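Galactofuranose-binding protein YtfQ (Escherichia coli, PDB 2VK2) binds alpha- and beta-galactofuranose in the periplasm and serves as the solute-binding protein of the YtfQRT-YjfF ABC transporter. Local coordinates at residues Ser14-Arg17 and Ala18-Asn22; Glu73-Leu76 and Lys77-Lys80; Lys96-Ser99 and Leu100-Thr103; Arg146-Gly149 and Phe150-Ile154; Val229-Ile232 and Tyr233-Met236. All coordinates share one frame; numbering follows the deposited sequence. Where two conformers were deposited one is given.

All five contacts are local, within or next to single helices or turns. They follow one another along the chain, and none nests in or crosses another. Interaction 1 opens helix 15-31, after strand 4-9, and touches the sugar. Interaction 2 lies on helix 73-81 of the same domain. Interaction 3 forms a turn in the loop between strands 86-89 and 103-106, and its Leu100 packs back on Leu76 and Lys77 of interaction 2. Interaction 4, on helix 141-153 beside the second sheet, reaches the sugar through Arg146. Interaction 5 starts helix 230-237 next to that same sheet, and Val229 touches Trp16 of interaction 1, joining the two domains near the bound galactofuranose.

Interaction 1: Ser14-Arg17 and Ala18-Asn22; sequences SGWR and AAETN. With GZL (beta-D-galactofuranose), chain B.
Ala18 N bonds to Ser14 O at 3.2 Å, and the same i to i+4 pattern runs on through Thr21, so the chain turns into regular helix straight after Ser14. Ser14 is the N-cap. Ser14 OG accepts from Arg17 N at 3.1 Å and also bonds to the sugar, with Ser14 OG 2.9 Å from O2 of galactofuranose. One hydroxyl thus caps the helix and holds the ligand. The Trp16 indole has a neighbour on each face. Sugar C6 lies over one, toward the rim. Glu20 CB lies over the other, 4.1 Å from the centroid of the Trp16 six-membered ring, a CH-pi contact. The Glu20 carboxylate stands at 50° to the indole, with Glu20 OE2 3.4 Å from Trp16 CH2. Trp16 NE1 bonds to Leu247 O. Arg17 runs alongside Glu20 and bends at chi3 (-61°). Arg17 NH1 makes a salt bridge to Glu20 OE1 at 3.0 Å. The two flat groups are 66° apart. Arg17 NH2 bonds to sugar O4 at 3.0 Å. Glu13 and Asp90 form further salt bridges with the guanidinium, and Gln9 bonds to both Arg17 and Glu20, so the guanidinium is fixed from several directions. Helix 15-31 links parallel strands 4-9 and 34-39 of the first sheet, and at its start Gly15 N bonds to Asp201 on helix 200-212 of the other domain.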
loop_
_atom_site.group_PDB
_atom_site.type_symbol
_atom_site.label_atom_id
_atom_site.label_comp_id
_atom_site.label_asym_id
_atom_site.label_seq_id
_atom_site.Cartn_x
_atom_site.Cartn_y
_atom_site.Cartn_z
ATOM N N SER A 14 7.949 -4.239 -0.282
ATOM C CA SER A 14 7.413 -4.446 1.062
ATOM C C SER A 14 6.942 -5.878 1.260
ATOM O O SER A 14 6.709 -6.608 0.296
ATOM C CB SER A 14 6.243 -3.499 1.301
ATOM O OG SER A 14 5.095 -3.946 0.606
ATOM N N GLY A 15 6.794 -6.271 2.522
ATOM C CA GLY A 15 6.245 -7.579 2.858
ATOM C C GLY A 15 4.814 -7.723 2.382
ATOM O O GLY A 15 4.377 -8.819 2.042
ATOM N N TRP A 16 4.079 -6.614 2.354
ATOM C CA TRP A 16 2.720 -6.633 1.840
ATOM C C TRP A 16 2.696 -7.016 0.360
ATOM O O TRP A 16 1.899 -7.860 -0.044
ATOM C CB TRP A 16 2.004 -5.290 2.043
ATOM C CG TRP A 16 0.604 -5.375 1.551
ATOM C CD1 TRP A 16 -0.490 -5.762 2.261
ATOM C CD2 TRP A 16 0.152 -5.150 0.209
ATOM N NE1 TRP A 16 -1.602 -5.771 1.453
ATOM C CE2 TRP A 16 -1.231 -5.404 0.187
ATOM C CE3 TRP A 16 0.786 -4.754 -0.978
ATOM C CZ2 TRP A 16 -1.999 -5.265 -0.970
ATOM C CZ3 TRP A 16 0.021 -4.617 -2.129
ATOM C CH2 TRP A 16 -1.352 -4.877 -2.115
ATOM N N ARG A 17 3.556 -6.405 -0.446
ATOM C CA ARG A 17 3.535 -6.698 -1.881
ATOM C C ARG A 17 3.991 -8.124 -2.163
ATOM O O ARG A 17 3.468 -8.773 -3.061
ATOM C CB ARG A 17 4.358 -5.702 -2.699
ATOM C CG ARG A 17 4.119 -5.874 -4.211
ATOM C CD ARG A 17 4.576 -4.689 -5.043
ATOM N NE ARG A 17 3.854 -3.482 -4.665
ATOM C CZ ARG A 17 2.619 -3.176 -5.047
ATOM N NH1 ARG A 17 1.932 -3.953 -5.870
ATOM N NH2 ARG A 17 2.072 -2.064 -4.594
ATOM N N ALA A 18 4.945 -8.619 -1.381
ATOM C CA ALA A 18 5.359 -10.014 -1.489
ATOM C C ALA A 18 4.171 -10.944 -1.241
ATOM O O ALA A 18 3.991 -11.931 -1.953
ATOM C CB ALA A 18 6.489 -10.319 -0.516
ATOM N N ALA A 19 3.360 -10.620 -0.238
ATOM C CA ALA A 19 2.147 -11.381 0.047
ATOM C C ALA A 19 1.126 -11.259 -1.085
ATOM O O ALA A 19 0.484 -12.242 -1.445
ATOM C CB ALA A 19 1.530 -10.937 1.370
ATOM N N GLU A 20 0.973 -10.059 -1.644
ATOM C CA GLU A 20 0.061 -9.863 -2.772
ATOM C C GLU A 20 0.449 -10.758 -3.952
ATOM O O GLU A 20 -0.413 -11.361 -4.589
ATOM C CB GLU A 20 0.043 -8.401 -3.221
ATOM C CG GLU A 20 -1.002 -8.100 -4.291
ATOM C CD GLU A 20 -0.749 -6.801 -5.025
ATOM O OE1 GLU A 20 0.423 -6.493 -5.324
ATOM O OE2 GLU A 20 -1.739 -6.090 -5.304
ATOM N N THR A 21 1.745 -10.829 -4.235
ATOM C CA THR A 21 2.265 -11.702 -5.282
ATOM C C THR A 21 1.974 -13.175 -4.976
ATOM O O THR A 21 1.505 -13.911 -5.846
ATOM C CB THR A 21 3.776 -11.472 -5.481
ATOM O OG1 THR A 21 3.984 -10.159 -6.022
ATOM C CG2 THR A 21 4.373 -12.505 -6.428
ATOM N N ASN A 22 2.236 -13.598 -3.743
ATOM C CA ASN A 22 1.948 -14.973 -3.324
ATOM C C ASN A 22 0.477 -15.324 -3.507
ATOM O O ASN A 22 0.139 -16.389 -4.024
ATOM C CB ASN A 22 2.324 -15.184 -1.852
ATOM C CG ASN A 22 3.825 -15.199 -1.615
ATOM O OD1 ASN A 22 4.615 -15.434 -2.528
ATOM N ND2 ASN A 22 4.222 -14.957 -0.371
HETATM C C6 GZL B . -1.092 -0.609 -1.325
HETATM C C5 GZL B . 0.068 -0.283 -1.929
HETATM C C4 GZL B . 1.389 -0.126 -1.198
HETATM C C3 GZL B . 1.580 -0.654 0.197
HETATM C C2 GZL B . 2.732 -1.305 0.285
HETATM O O6 GZL B . -2.232 -0.714 -2.014
HETATM O O5 GZL B . 0.063 0.012 -3.234
HETATM O O4 GZL B . 2.440 -0.767 -1.934
HETATM O O3 GZL B . 0.735 -0.400 1.190
HETATM C C1 GZL B . 3.374 -1.401 -1.053
HETATM O O2 GZL B . 3.297 -1.856 1.361
HETATM O O1 GZL B . 4.623 -0.718 -1.091
#

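Interaction 2: Glu73-Leu76 and Lys77-Lys80; sequences EPVL and KEAK
Lys77 and Glu78 both place CG anti to the carbonyl carbon (chi1 -74° and -67°) and then run extended, which folds each chain back along the preceding turn. Lys77 CG comes 3.3 Å from Glu73 O, and its methylenes continue past that carbonyl until Lys77 CE is 4.4 Å from Glu73 CB. Glu78 does the same one residue on. Glu78 CG lies 3.4 Å from Pro74 O. Further out, Glu78 OE1 passes Val75 CG2 at 4.2 Å, the two side chains crossing at about a right angle. This is a loose contact. The firm partner of Glu78 OE1 is Arg52 on helix 44-57, in a salt bridge. The backbone carries the rest. Lys77 N bonds to Glu73 O at 2.9 Å and Lys80 N to Leu76 O at 2.9 Å, with two similar bonds between. Pro74 has no N-H, but in the first turn that position needs no i to i+4 donor. Val75, Leu76 and Ala79 form the buried side. Val75 faces helix 44-57, while Leu76 and Ala79 both meet Val86 of strand 86-89. Lys77 and Lys80 lie on the exposed side. Helix 73-81 is amphipathic: its apolar side packs on the sheet and on helix 44-57, and it makes the beta-alpha-beta crossover between parallel strands 61-64 and 86-89 of the periplasmic binding protein fold.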
loop_
_atom_site.group_PDB
_atom_site.type_symbol
_atom_site.label_atom_id
_atom_site.label_comp_id
_atom_site.label_asym_id
_atom_site.label_seq_id
_atom_site.Cartn_x
_atom_site.Cartn_y
_atom_site.Cartn_z
ATOM N N GLU A 73 -1.614 6.391 -20.352
ATOM C CA GLU A 73 -2.538 6.454 -21.491
ATOM C C GLU A 73 -2.019 5.734 -22.739
ATOM O O GLU A 73 -2.743 4.927 -23.307
ATOM C CB GLU A 73 -2.933 7.897 -21.834
ATOM C CG GLU A 73 -3.714 8.622 -20.741
ATOM C CD GLU A 73 -2.828 9.381 -19.765
ATOM O OE1 GLU A 73 -1.613 9.090 -19.695
ATOM O OE2 GLU A 73 -3.354 10.271 -19.063
ATOM N N PRO A 74 -0.776 6.019 -23.168
ATOM C CA PRO A 74 -0.296 5.367 -24.389
ATOM C C PRO A 74 -0.360 3.837 -24.359
ATOM O O PRO A 74 -0.897 3.229 -25.285
ATOM C CB PRO A 74 1.148 5.864 -24.508
ATOM C CG PRO A 74 1.139 7.177 -23.811
ATOM C CD PRO A 74 0.225 6.962 -22.637
ATOM N N VAL A 75 0.156 3.212 -23.304
ATOM C CA VAL A 75 0.180 1.750 -23.257
ATOM C C VAL A 75 -1.218 1.154 -23.059
ATOM O O VAL A 75 -1.509 0.083 -23.589
ATOM C CB VAL A 75 1.188 1.208 -22.209
ATOM C CG1 VAL A 75 0.629 1.276 -20.780
ATOM C CG2 VAL A 75 1.594 -0.212 -22.574
ATOM N N LEU A 76 -2.089 1.850 -22.331
ATOM C CA LEU A 76 -3.462 1.380 -22.160
ATOM C C LEU A 76 -4.246 1.462 -23.472
ATOM O O LEU A 76 -5.094 0.610 -23.737
ATOM C CB LEU A 76 -4.180 2.154 -21.050
ATOM C CG LEU A 76 -3.663 1.879 -19.636
ATOM C CD1 LEU A 76 -4.385 2.762 -18.637
ATOM C CD2 LEU A 76 -3.827 0.406 -19.265
ATOM N N LYS A 77 -3.959 2.474 -24.291
ATOM C CA LYS A 77 -4.547 2.553 -25.629
ATOM C C LYS A 77 -4.107 1.369 -26.484
ATOM O O LYS A 77 -4.906 0.813 -27.231
ATOM C CB LYS A 77 -4.184 3.875 -26.311
ATOM C CG LYS A 77 -4.947 5.056 -25.756
ATOM C CD LYS A 77 -4.352 6.371 -26.210
ATOM C CE LYS A 77 -5.098 7.537 -25.598
ATOM N NZ LYS A 77 -4.558 8.837 -26.060
ATOM N N GLU A 78 -2.847 0.964 -26.349
ATOM C CA GLU A 78 -2.338 -0.202 -27.067
ATOM C C GLU A 78 -3.062 -1.486 -26.647
ATOM O O GLU A 78 -3.452 -2.287 -27.494
ATOM C CB GLU A 78 -0.827 -0.342 -26.867
ATOM C CG GLU A 78 -0.027 0.779 -27.520
ATOM C CD GLU A 78 1.431 0.797 -27.106
ATOM O OE1 GLU A 78 1.956 -0.264 -26.718
ATOM O OE2 GLU A 78 2.056 1.875 -27.182
ATOM N N ALA A 79 -3.242 -1.681 -25.343
ATOM C CA ALA A 79 -3.973 -2.848 -24.849
ATOM C C ALA A 79 -5.433 -2.830 -25.302
ATOM O O ALA A 79 -5.989 -3.867 -25.662
ATOM C CB ALA A 79 -3.891 -2.931 -23.329
ATOM N N LYS A 80 -6.051 -1.652 -25.284
ATOM C CA LYS A 80 -7.443 -1.526 -25.711
ATOM C C LYS A 80 -7.598 -1.820 -27.200
ATOM O O LYS A 80 -8.531 -2.515 -27.595
ATOM C CB LYS A 80 -7.997 -0.141 -25.388
ATOM C CG LYS A 80 -9.470 -0.009 -25.719
ATOM C CD LYS A 80 -10.138 1.077 -24.916
ATOM C CE LYS A 80 -11.604 1.170 -25.277
ATOM N NZ LYS A 80 -12.285 2.262 -24.544
#

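Interaction 3: Lys96-Ser99 and Leu100-Thr103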
loop_
_atom_site.group_PDB
_atom_site.type_symbol
_atom_site.label_atom_id
_atom_site.label_comp_id
_atom_site.label_asym_id
_atom_site.label_seq_id
_atom_site.Cartn_x
_atom_site.Cartn_y
_atom_site.Cartn_z
ATOM N N LYS A 96 -8.238 10.660 -17.997
ATOM C CA LYS A 96 -9.538 11.238 -18.330
ATOM C C LYS A 96 -10.471 10.154 -18.858
ATOM O O LYS A 96 -11.656 10.126 -18.527
ATOM C CB LYS A 96 -9.381 12.348 -19.377
ATOM C CG LYS A 96 -10.632 13.194 -19.597
ATOM C CD LYS A 96 -10.943 14.068 -18.392
ATOM N N ASP A 97 -9.924 9.261 -19.678
ATOM C CA ASP A 97 -10.710 8.201 -20.299
ATOM C C ASP A 97 -10.747 6.958 -19.409
ATOM O O ASP A 97 -9.849 6.113 -19.460
ATOM C CB ASP A 97 -10.145 7.862 -21.682
ATOM C CG ASP A 97 -10.949 6.796 -22.400
ATOM O OD1 ASP A 97 -12.020 6.390 -21.894
ATOM O OD2 ASP A 97 -10.500 6.362 -23.476
ATOM N N LYS A 98 -11.817 6.841 -18.628
ATOM C CA LYS A 98 -11.976 5.749 -17.668
ATOM C C LYS A 98 -12.252 4.405 -18.346
ATOM O O LYS A 98 -12.202 3.360 -17.693
ATOM C CB LYS A 98 -13.110 6.059 -16.681
ATOM C CG LYS A 98 -13.003 7.408 -15.971
ATOM C CD LYS A 98 -11.734 7.518 -15.149
ATOM C CE LYS A 98 -11.740 8.772 -14.290
ATOM N NZ LYS A 98 -11.737 10.014 -15.110
ATOM N N SER A 99 -12.545 4.426 -19.646
ATOM C CA SER A 99 -12.750 3.191 -20.403
ATOM C C SER A 99 -11.431 2.503 -20.778
ATOM O O SER A 99 -11.445 1.429 -21.377
ATOM C CB SER A 99 -13.584 3.458 -21.661
ATOM O OG SER A 99 -12.817 4.064 -22.686
ATOM N N LEU A 100 -10.301 3.112 -20.420
ATOM C CA LEU A 100 -8.985 2.514 -20.671
ATOM C C LEU A 100 -8.657 1.332 -19.754
ATOM O O LEU A 100 -7.625 0.691 -19.927
ATOM C CB LEU A 100 -7.882 3.573 -20.563
ATOM C CG LEU A 100 -7.827 4.586 -21.709
ATOM C CD1 LEU A 100 -6.835 5.687 -21.391
ATOM C CD2 LEU A 100 -7.476 3.909 -23.033
ATOM N N TYR A 101 -9.519 1.048 -18.783
ATOM C CA TYR A 101 -9.349 -0.127 -17.929
ATOM C C TYR A 101 -10.703 -0.577 -17.404
ATOM O O TYR A 101 -11.663 0.191 -17.414
ATOM C CB TYR A 101 -8.398 0.182 -16.770
ATOM C CG TYR A 101 -8.908 1.246 -15.834
ATOM C CD1 TYR A 101 -9.658 0.905 -14.715
ATOM C CD2 TYR A 101 -8.658 2.593 -16.074
ATOM C CE1 TYR A 101 -10.140 1.863 -13.857
ATOM C CE2 TYR A 101 -9.136 3.568 -15.210
ATOM C CZ TYR A 101 -9.879 3.191 -14.104
ATOM O OH TYR A 101 -10.365 4.134 -13.231
ATOM N N MET A 102 -10.767 -1.818 -16.932
ATOM C CA MET A 102 -12.025 -2.419 -16.497
ATOM C C MET A 102 -12.421 -1.947 -15.105
ATOM O O MET A 102 -13.515 -1.423 -14.902
ATOM C CB MET A 102 -11.903 -3.943 -16.497
ATOM C CG MET A 102 -11.629 -4.538 -17.866
ATOM S SD MET A 102 -13.073 -4.499 -18.935
ATOM C CE MET A 102 -13.947 -5.934 -18.317
ATOM N N THR A 103 -11.524 -2.146 -14.145
ATOM C CA THR A 103 -11.775 -1.758 -12.767
ATOM C C THR A 103 -10.454 -1.557 -12.050
ATOM O O THR A 103 -9.406 -1.986 -12.540
ATOM C CB THR A 103 -12.609 -2.831 -12.021
ATOM O OG1 THR A 103 -13.060 -2.311 -10.765
ATOM C CG2 THR A 103 -11.789 -4.092 -11.771
#
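Asp97 and Leu100 cross at about a right angle, the carboxylate against the flank of the leucine. Asp97 OD2 is 3.7 Å from Leu100 CG. Leu100 CB also lies 3.4 Å from Asp97 O, the carbonyl that accepts from Leu100 N. That bond is 3.2 Å between Leu100 N and Asp97 O, and its donor stands 49° above the carbonyl plane. The other carboxylate oxygen, OD1, takes two bonds. Asp97 CG is anti to the backbone N (chi1 -178°), and Asp97 OD1 accepts from Ser99 N at 3.0 Å, the N-H arriving from above the carboxylate plane; this is an Asx turn. Ser99 OG bonds to Asp97 OD1 as well, at 2.6 Å on the syn side, so two donors of one residue grip one oxygen. The turn lies in the connection from strand 86-89 to strand 103-106, neighbouring parallel strands with no helix between them. Leu100 packs against Leu76 and Lys77 of helix 73-81. Lys98 and Tyr101 lie side by side and point the same way, with Lys98 CD 4.1 Å from Tyr101 OH. Lys98 curls back at chi2 and chi4, and its NZ bonds to Val95 O. Lys98 O sits over one face of the Tyr101 ring, toward the rim. Lys271 makes a cation-pi contact with Tyr101, and its NZ bonds to both Lys98 O and Tyr101 O, acceptors 3.2 Å apart.

Interaction 4: Arg146-Gly149 and Phe150-Ile154. With GZL (beta-D-galactofuranose), chain B.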
loop_
_atom_site.group_PDB
_atom_site.type_symbol
_atom_site.label_atom_id
_atom_site.label_comp_id
_atom_site.label_asym_id
_atom_site.label_seq_id
_atom_site.Cartn_x
_atom_site.Cartn_y
_atom_site.Cartn_z
ATOM N N ARG A 146 -3.034 8.575 1.090
ATOM C CA ARG A 146 -2.745 8.377 2.513
ATOM C C ARG A 146 -2.255 9.661 3.173
ATOM O O ARG A 146 -2.563 9.918 4.333
ATOM C CB ARG A 146 -1.742 7.243 2.717
ATOM C CG ARG A 146 -2.373 5.893 2.507
ATOM C CD ARG A 146 -1.361 4.789 2.418
ATOM N NE ARG A 146 -2.034 3.522 2.168
ATOM C CZ ARG A 146 -1.412 2.403 1.819
ATOM N NH1 ARG A 146 -0.094 2.390 1.673
ATOM N NH2 ARG A 146 -2.116 1.300 1.598
ATOM N N LYS A 147 -1.502 10.471 2.435
ATOM C CA LYS A 147 -1.104 11.786 2.926
ATOM C C LYS A 147 -2.337 12.660 3.159
ATOM O O LYS A 147 -2.477 13.271 4.219
ATOM C CB LYS A 147 -0.144 12.462 1.945
ATOM C CG LYS A 147 0.299 13.848 2.379
ATOM C CD LYS A 147 1.538 14.308 1.630
ATOM C CE LYS A 147 2.038 15.646 2.148
ATOM N NZ LYS A 147 2.261 15.645 3.624
ATOM N N LYS A 148 -3.234 12.700 2.176
ATOM C CA LYS A 148 -4.445 13.525 2.263
ATOM C C LYS A 148 -5.353 13.090 3.412
ATOM O O LYS A 148 -5.856 13.928 4.155
ATOM C CB LYS A 148 -5.234 13.492 0.944
ATOM C CG LYS A 148 -6.520 14.324 0.977
ATOM C CD LYS A 148 -7.357 14.150 -0.283
ATOM C CE LYS A 148 -8.713 14.834 -0.161
ATOM N NZ LYS A 148 -9.667 14.374 -1.210
ATOM N N GLY A 149 -5.584 11.787 3.540
ATOM C CA GLY A 149 -6.485 11.275 4.571
ATOM C C GLY A 149 -6.044 11.630 5.980
ATOM O O GLY A 149 -6.844 12.072 6.804
ATOM N N PHE A 150 -4.758 11.445 6.247
ATOM C CA PHE A 150 -4.186 11.783 7.546
ATOM C C PHE A 150 -4.258 13.288 7.793
ATOM O O PHE A 150 -4.660 13.721 8.871
ATOM C CB PHE A 150 -2.740 11.295 7.612
ATOM C CG PHE A 150 -2.067 11.542 8.933
ATOM C CD1 PHE A 150 -2.227 10.654 9.993
ATOM C CD2 PHE A 150 -1.252 12.648 9.111
ATOM C CE1 PHE A 150 -1.597 10.881 11.214
ATOM C CE2 PHE A 150 -0.621 12.880 10.322
ATOM C CZ PHE A 150 -0.789 11.991 11.375
ATOM N N ALA A 151 -3.884 14.071 6.780
ATOM C CA ALA A 151 -3.901 15.533 6.866
ATOM C C ALA A 151 -5.290 16.071 7.196
ATOM O O ALA A 151 -5.439 16.964 8.036
ATOM C CB ALA A 151 -3.399 16.143 5.561
ATOM N N GLU A 152 -6.308 15.524 6.540
ATOM C CA GLU A 152 -7.684 15.951 6.781
ATOM C C GLU A 152 -8.146 15.582 8.189
ATOM O O GLU A 152 -8.809 16.376 8.850
ATOM C CB GLU A 152 -8.631 15.347 5.743
ATOM C CG GLU A 152 -8.430 15.875 4.326
ATOM C CD GLU A 152 -8.775 17.346 4.168
ATOM O OE1 GLU A 152 -9.604 17.865 4.944
ATOM O OE2 GLU A 152 -8.216 17.984 3.250
ATOM N N ALA A 153 -7.773 14.389 8.648
ATOM C CA ALA A 153 -8.183 13.906 9.970
ATOM C C ALA A 153 -7.626 14.741 11.124
ATOM O O ALA A 153 -8.273 14.854 12.163
ATOM C CB ALA A 153 -7.787 12.446 10.145
ATOM N N ILE A 154 -6.443 15.325 10.946
ATOM C CA ILE A 154 -5.810 16.110 12.016
ATOM C C ILE A 154 -6.068 17.616 11.911
ATOM O O ILE A 154 -5.608 18.380 12.761
ATOM C CB ILE A 154 -4.277 15.860 12.092
ATOM C CG1 ILE A 154 -3.549 16.412 10.855
ATOM C CG2 ILE A 154 -3.992 14.375 12.273
ATOM C CD1 ILE A 154 -2.045 16.465 11.012
HETATM C C6 GZL B . -1.092 -0.609 -1.325
HETATM C C5 GZL B . 0.068 -0.283 -1.929
HETATM C C4 GZL B . 1.389 -0.126 -1.198
HETATM C C3 GZL B . 1.580 -0.654 0.197
HETATM C C2 GZL B . 2.732 -1.305 0.285
HETATM O O6 GZL B . -2.232 -0.714 -2.014
HETATM O O5 GZL B . 0.063 0.012 -3.234
HETATM O O4 GZL B . 2.440 -0.767 -1.934
HETATM O O3 GZL B . 0.735 -0.400 1.190
HETATM C C1 GZL B . 3.374 -1.401 -1.053
HETATM O O2 GZL B . 3.297 -1.856 1.361
HETATM O O1 GZL B . 4.623 -0.718 -1.091
#
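Arg146 meets Phe150 through the backbone, where Phe150 N bonds to Arg146 O at 3.3 Å. Tyr196 OH is hydrogen-bonded to the same oxygen. The Arg146 side chain leaves in another direction. From CB, which points away from the following turn, CG goes anti to the carbonyl carbon (chi1 -75°), and the chain then stays extended as far as NE. The side chain as a whole touches Asn109, Phe170, Ile226 and Leu247. NE forms a salt bridge with Glu112, which probably fixes the rotation of the guanidinium. Arg146 CZ is 3.6 Å from O3 of galactofuranose. Arg146 NH1 takes the main bond, 3.0 Å to sugar O3 and nearly straight at 160°. Arg146 NH2 adds a weak one, 3.3 Å to the same O3. The hydroxyl therefore sits at the guanidinium edge, near its plane. A leucine here would probably leave sugar O3 without either donor and Glu112 without its charged mate. On the outer side of the helix, Glu152 CG, anti to its carbonyl carbon, rests 3.2 Å from Lys148 O; the chain beyond bends at chi2. Lys148 CG and Glu152 CG are 4.2 Å apart, but Lys148 NZ and Glu152 OE2 stay 5.9 Å from each other, too far for a salt bridge. Inward, the Phe150 ring stacks with Tyr196 and touches Val131 and Ile162. Helix 141-153 thus covers strands 129-135 and 160-167, which it connects in a beta-alpha-beta unit, and packs beside helix 109-124.

Interaction 5: Val229-Ile232 and Tyr233-Met236; sequences VPDI and YKAM
The first turns of helix 230-237 form here, in the beta-alpha-beta unit between strands 222-225 and 243-246, and Ile232 packs on Tyr233 within them. Val229 is at the N-cap position. Val229 O accepts from Ile232 N at 3.0 Å, and regular helix bonding follows, with Lys234 N 3.1 Å from Pro230 O. Ile232 CG2 sits over the centre of the Tyr233 ring. Ile232 CG2 is 4.0 Å from the Tyr233 ring centroid and only 5° off the normal, a clear CH-pi contact. Ile232 CG1 is anti to the backbone N (chi1 -156°), which leaves CG2 between N and the carbonyl carbon, on the side of the ring. The ring also leans toward the start of the helix, with Tyr233 CD2 3.5 Å from Val229 O. Beyond it lie Glu288 and Lys292. An alanine in place of Tyr233 would probably leave Ile232 CG2 without its ring face and open a gap toward helix 285-291. Ile232 itself reaches Val203 of helix 200-212 and Ser244 of strand 243-246. Asp231 OD2 makes a salt bridge to Arg172. Asp231 OD1 lies 3.6 Å from Lys234 CD. Asp231 OD1 and Lys234 NZ are 4.2 Å apart, beyond a direct salt bridge. One water spans them, donating to Asp231 OD1 at 2.7 Å and accepting from Lys234 NZ at 2.8 Å.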
loop_
_atom_site.group_PDB
_atom_site.type_symbol
_atom_site.label_atom_id
_atom_site.label_comp_id
_atom_site.label_asym_id
_atom_site.label_seq_id
_atom_site.Cartn_x
_atom_site.Cartn_y
_atom_site.Cartn_z
ATOM N N VAL A 229 1.042 -6.024 8.117
ATOM C CA VAL A 229 1.989 -7.112 7.879
ATOM C C VAL A 229 2.292 -7.789 9.219
ATOM O O VAL A 229 2.197 -7.150 10.273
ATOM C CB VAL A 229 3.298 -6.633 7.198
ATOM C CG1 VAL A 229 2.985 -5.936 5.881
ATOM C CG2 VAL A 229 4.097 -5.715 8.107
ATOM N N PRO A 230 2.637 -9.090 9.189
ATOM C CA PRO A 230 2.926 -9.805 10.437
ATOM C C PRO A 230 3.856 -9.053 11.388
ATOM O O PRO A 230 3.605 -9.026 12.595
ATOM C CB PRO A 230 3.590 -11.096 9.951
ATOM C CG PRO A 230 3.004 -11.335 8.617
ATOM C CD PRO A 230 2.757 -9.976 8.015
ATOM N N ASP A 231 4.904 -8.438 10.852
ATOM C CA ASP A 231 5.910 -7.788 11.692
ATOM C C ASP A 231 5.405 -6.554 12.439
ATOM O O ASP A 231 5.980 -6.196 13.464
ATOM C CB ASP A 231 7.171 -7.457 10.882
ATOM C CG ASP A 231 8.028 -8.686 10.608
ATOM O OD1 ASP A 231 7.715 -9.772 11.136
ATOM O OD2 ASP A 231 9.021 -8.565 9.864
ATOM N N ILE A 232 4.342 -5.903 11.966
ATOM C CA ILE A 232 3.779 -4.799 12.749
ATOM C C ILE A 232 3.050 -5.334 13.984
ATOM O O ILE A 232 3.093 -4.711 15.040
ATOM C CB ILE A 232 2.859 -3.858 11.922
ATOM C CG1 ILE A 232 2.802 -2.474 12.577
ATOM C CG2 ILE A 232 1.456 -4.429 11.785
ATOM C CD1 ILE A 232 4.134 -1.754 12.625
ATOM N N TYR A 233 2.395 -6.484 13.860
ATOM C CA TYR A 233 1.731 -7.086 15.019
ATOM C C TYR A 233 2.747 -7.629 16.016
ATOM O O TYR A 233 2.535 -7.549 17.228
ATOM C CB TYR A 233 0.744 -8.168 14.590
ATOM C CG TYR A 233 -0.325 -7.630 13.672
ATOM C CD1 TYR A 233 -1.211 -6.647 14.104
ATOM C CD2 TYR A 233 -0.431 -8.075 12.358
ATOM C CE1 TYR A 233 -2.187 -6.133 13.251
ATOM C CE2 TYR A 233 -1.404 -7.571 11.506
ATOM C CZ TYR A 233 -2.275 -6.606 11.954
ATOM O OH TYR A 233 -3.234 -6.113 11.096
ATOM N N LYS A 234 3.858 -8.159 15.513
ATOM C CA LYS A 234 4.971 -8.558 16.375
ATOM C C LYS A 234 5.519 -7.352 17.135
ATOM O O LYS A 234 5.805 -7.444 18.329
ATOM C CB LYS A 234 6.082 -9.224 15.560
ATOM C CG LYS A 234 5.686 -10.573 14.994
ATOM C CD LYS A 234 6.848 -11.270 14.322
ATOM C CE LYS A 234 6.422 -12.620 13.782
ATOM N NZ LYS A 234 7.573 -13.428 13.298
ATOM N N ALA A 235 5.647 -6.218 16.449
ATOM C CA ALA A 235 6.094 -4.985 17.089
ATOM C C ALA A 235 5.108 -4.533 18.165
ATOM O O ALA A 235 5.517 -4.134 19.255
ATOM C CB ALA A 235 6.287 -3.893 16.054
ATOM N N MET A 236 3.813 -4.610 17.866
ATOM C CA MET A 236 2.783 -4.266 18.849
ATOM C C MET A 236 2.878 -5.138 20.098
ATOM O O MET A 236 2.756 -4.642 21.218
ATOM C CB MET A 236 1.382 -4.411 18.256
ATOM C CG MET A 236 1.015 -3.344 17.244
ATOM S SD MET A 236 -0.680 -3.558 16.693
ATOM C CE MET A 236 -0.765 -2.327 15.395
HETATM O O HOH W 1 7.372 -12.409 10.726
#